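Local structure of SeviL (Septifer virgatus, 6LF2) at residues K11-R17 with K125-A131. The protein is an R-type lectin that binds the saccharide of asialo-GM1 and the related glycan GM1b. Numbering follows the deposited sequence.
Sequences KCYIQNR and KWILFKA
Tyr13 pairs with Phe129, and Gln15 with Ile127, as hydrogen-bonded pairs where the first and last strands of the beta-trefoil run antiparallel, bringing the N-terminal and C-terminal strands side by side. Six backbone bonds tie the ladder, from Ala131 N to Lys11 O at one end to Arg17 N to Lys125 O at the other, the latter almost straight at 176°.

The face carrying Tyr13 and Phe129 is packed by their rings. Tyr13 CB sits over the Phe129 ring, 3.7 Å from its centroid, while the two ring planes, 26° apart, are slid so far that they barely overlap; Tyr13 CD2 still comes within 3.3 Å of Phe129 CE1. Phe129 gets there because its CG lies between the backbone N and carbonyl carbon (chi1 60°). That ring also stacks on Phe129 of the second subunit, placing this face at the dimer interface. Gln15 OE1 approaches the ring's edge in plane, and accepts a bond from Arg22 NE.

On the other face, Ile14 CG1 lies alongside Leu128 CD2, and Ile14 CG2 touches Trp126 CE3. Asn16 ND2 stands over the indole, 3.4 Å from Trp126 CZ2, with the amide nearly perpendicular to the ring; Asn16 ND2 donates to Ser123 O, and Asn16 OD1 takes Glu18 N.

One water joins the phenol of Tyr13 to the backbone just past strand 126-130, accepting from Tyr13 OH at 2.6 Å and donating to Ala131 O at 2.9 Å.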
# COMPACT_ATOMS: atom_id res chain seq x y z
N LYS B 11 4.31 -8.16 8.89
CA LYS B 11 5.09 -7.01 8.46
C LYS B 11 4.24 -6.23 7.46
O LYS B 11 3.64 -6.84 6.57
CB LYS B 11 6.40 -7.45 7.80
CG LYS B 11 7.40 -8.15 8.73
CD LYS B 11 8.18 -7.16 9.59
CE LYS B 11 9.07 -7.89 10.58
NZ LYS B 11 9.93 -8.91 9.90
N CYS B 12 4.19 -4.91 7.61
CA CYS B 12 3.24 -4.16 6.80
C CYS B 12 3.75 -2.76 6.48
O CYS B 12 4.54 -2.17 7.22
CB CYS B 12 1.88 -4.06 7.49
SG CYS B 12 1.89 -3.10 9.01
N TYR B 13 3.26 -2.24 5.36
CA TYR B 13 3.34 -0.81 5.10
C TYR B 13 2.12 -0.14 5.72
O TYR B 13 1.06 -0.76 5.87
CB TYR B 13 3.38 -0.51 3.60
CG TYR B 13 4.59 -1.04 2.87
CD1 TYR B 13 5.73 -0.27 2.75
CD2 TYR B 13 4.58 -2.31 2.29
CE1 TYR B 13 6.86 -0.75 2.07
CE2 TYR B 13 5.70 -2.80 1.62
CZ TYR B 13 6.83 -2.01 1.51
OH TYR B 13 7.95 -2.47 0.86
N ILE B 14 2.29 1.12 6.11
CA ILE B 14 1.25 1.91 6.76
C ILE B 14 1.07 3.16 5.92
O ILE B 14 1.88 4.10 5.97
CB ILE B 14 1.59 2.23 8.22
CG1 ILE B 14 1.79 0.93 9.00
CG2 ILE B 14 0.49 3.09 8.86
CD1 ILE B 14 2.23 1.10 10.46
N GLN B 15 0.03 3.17 5.08
CA GLN B 15 -0.12 4.16 4.03
C GLN B 15 -1.39 4.98 4.22
O GLN B 15 -2.42 4.45 4.63
CB GLN B 15 -0.12 3.45 2.66
CG GLN B 15 -0.19 4.40 1.46
CD GLN B 15 0.23 3.72 0.17
OE1 GLN B 15 1.36 3.23 0.06
NE2 GLN B 15 -0.68 3.69 -0.80
N ASN B 16 -1.29 6.27 3.93
CA ASN B 16 -2.39 7.20 4.16
C ASN B 16 -3.30 7.30 2.95
O ASN B 16 -2.83 7.44 1.82
CB ASN B 16 -1.84 8.58 4.50
CG ASN B 16 -2.85 9.44 5.23
OD1 ASN B 16 -3.70 10.08 4.61
ND2 ASN B 16 -2.77 9.44 6.56
N ARG B 17 -4.61 7.27 3.20
CA ARG B 17 -5.58 7.43 2.11
C ARG B 17 -5.47 8.79 1.43
O ARG B 17 -5.72 8.90 0.22
CB ARG B 17 -7.00 7.24 2.64
CG ARG B 17 -8.06 7.21 1.53
CD ARG B 17 -9.39 6.81 2.13
NE ARG B 17 -10.47 6.81 1.14
CZ ARG B 17 -11.12 7.90 0.76
NH1 ARG B 17 -10.80 9.08 1.28
NH2 ARG B 17 -12.09 7.82 -0.13
N LYS B 125 -6.85 8.44 7.94
CA LYS B 125 -7.28 7.15 7.42
C LYS B 125 -6.08 6.43 6.82
O LYS B 125 -5.42 6.96 5.92
CB LYS B 125 -8.38 7.34 6.37
CG LYS B 125 -9.62 8.02 6.92
CD LYS B 125 -10.64 8.30 5.83
CE LYS B 125 -11.88 8.95 6.42
NZ LYS B 125 -12.94 9.16 5.38
N TRP B 126 -5.78 5.24 7.35
CA TRP B 126 -4.62 4.45 6.94
C TRP B 126 -5.04 3.07 6.45
O TRP B 126 -6.00 2.47 6.95
CB TRP B 126 -3.63 4.26 8.10
CG TRP B 126 -3.19 5.52 8.75
CD1 TRP B 126 -3.80 6.16 9.80
CD2 TRP B 126 -2.03 6.31 8.44
NE1 TRP B 126 -3.11 7.28 10.14
CE2 TRP B 126 -2.01 7.40 9.33
CE3 TRP B 126 -1.00 6.18 7.49
CZ2 TRP B 126 -1.02 8.38 9.29
CZ3 TRP B 126 -0.01 7.15 7.45
CH2 TRP B 126 -0.02 8.23 8.36
N ILE B 127 -4.27 2.56 5.49
CA ILE B 127 -4.37 1.18 5.08
C ILE B 127 -3.04 0.51 5.42
O ILE B 127 -1.97 1.03 5.08
CB ILE B 127 -4.73 1.06 3.59
CG1 ILE B 127 -4.88 -0.41 3.17
CG2 ILE B 127 -3.73 1.82 2.72
CD1 ILE B 127 -5.69 -0.59 1.89
N LEU B 128 -3.11 -0.58 6.17
CA LEU B 128 -1.93 -1.30 6.64
C LEU B 128 -1.89 -2.60 5.85
O LEU B 128 -2.69 -3.50 6.10
CB LEU B 128 -2.02 -1.58 8.14
CG LEU B 128 -2.07 -0.37 9.08
CD1 LEU B 128 -3.50 0.10 9.26
CD2 LEU B 128 -1.47 -0.76 10.42
N PHE B 129 -1.01 -2.67 4.86
CA PHE B 129 -1.02 -3.81 3.95
C PHE B 129 0.26 -4.62 4.06
O PHE B 129 1.34 -4.10 4.35
CB PHE B 129 -1.27 -3.38 2.49
CG PHE B 129 -0.25 -2.41 1.91
CD1 PHE B 129 0.85 -2.89 1.20
CD2 PHE B 129 -0.45 -1.04 1.98
CE1 PHE B 129 1.75 -2.04 0.62
CE2 PHE B 129 0.46 -0.17 1.40
CZ PHE B 129 1.56 -0.67 0.71
N LYS B 130 0.11 -5.93 3.82
CA LYS B 130 1.20 -6.89 3.95
C LYS B 130 2.39 -6.49 3.08
O LYS B 130 2.23 -6.22 1.89
CB LYS B 130 0.72 -8.28 3.53
CG LYS B 130 -0.41 -8.82 4.38
CD LYS B 130 -0.93 -10.14 3.84
CE LYS B 130 -2.13 -10.61 4.64
NZ LYS B 130 -3.15 -9.54 4.79
N ALA B 131 3.59 -6.47 3.68
CA ALA B 131 4.78 -6.11 2.92
C ALA B 131 5.31 -7.27 2.07
O ALA B 131 5.92 -7.04 1.02
CB ALA B 131 5.89 -5.62 3.85
O HOH W 1 7.92 -5.06 0.55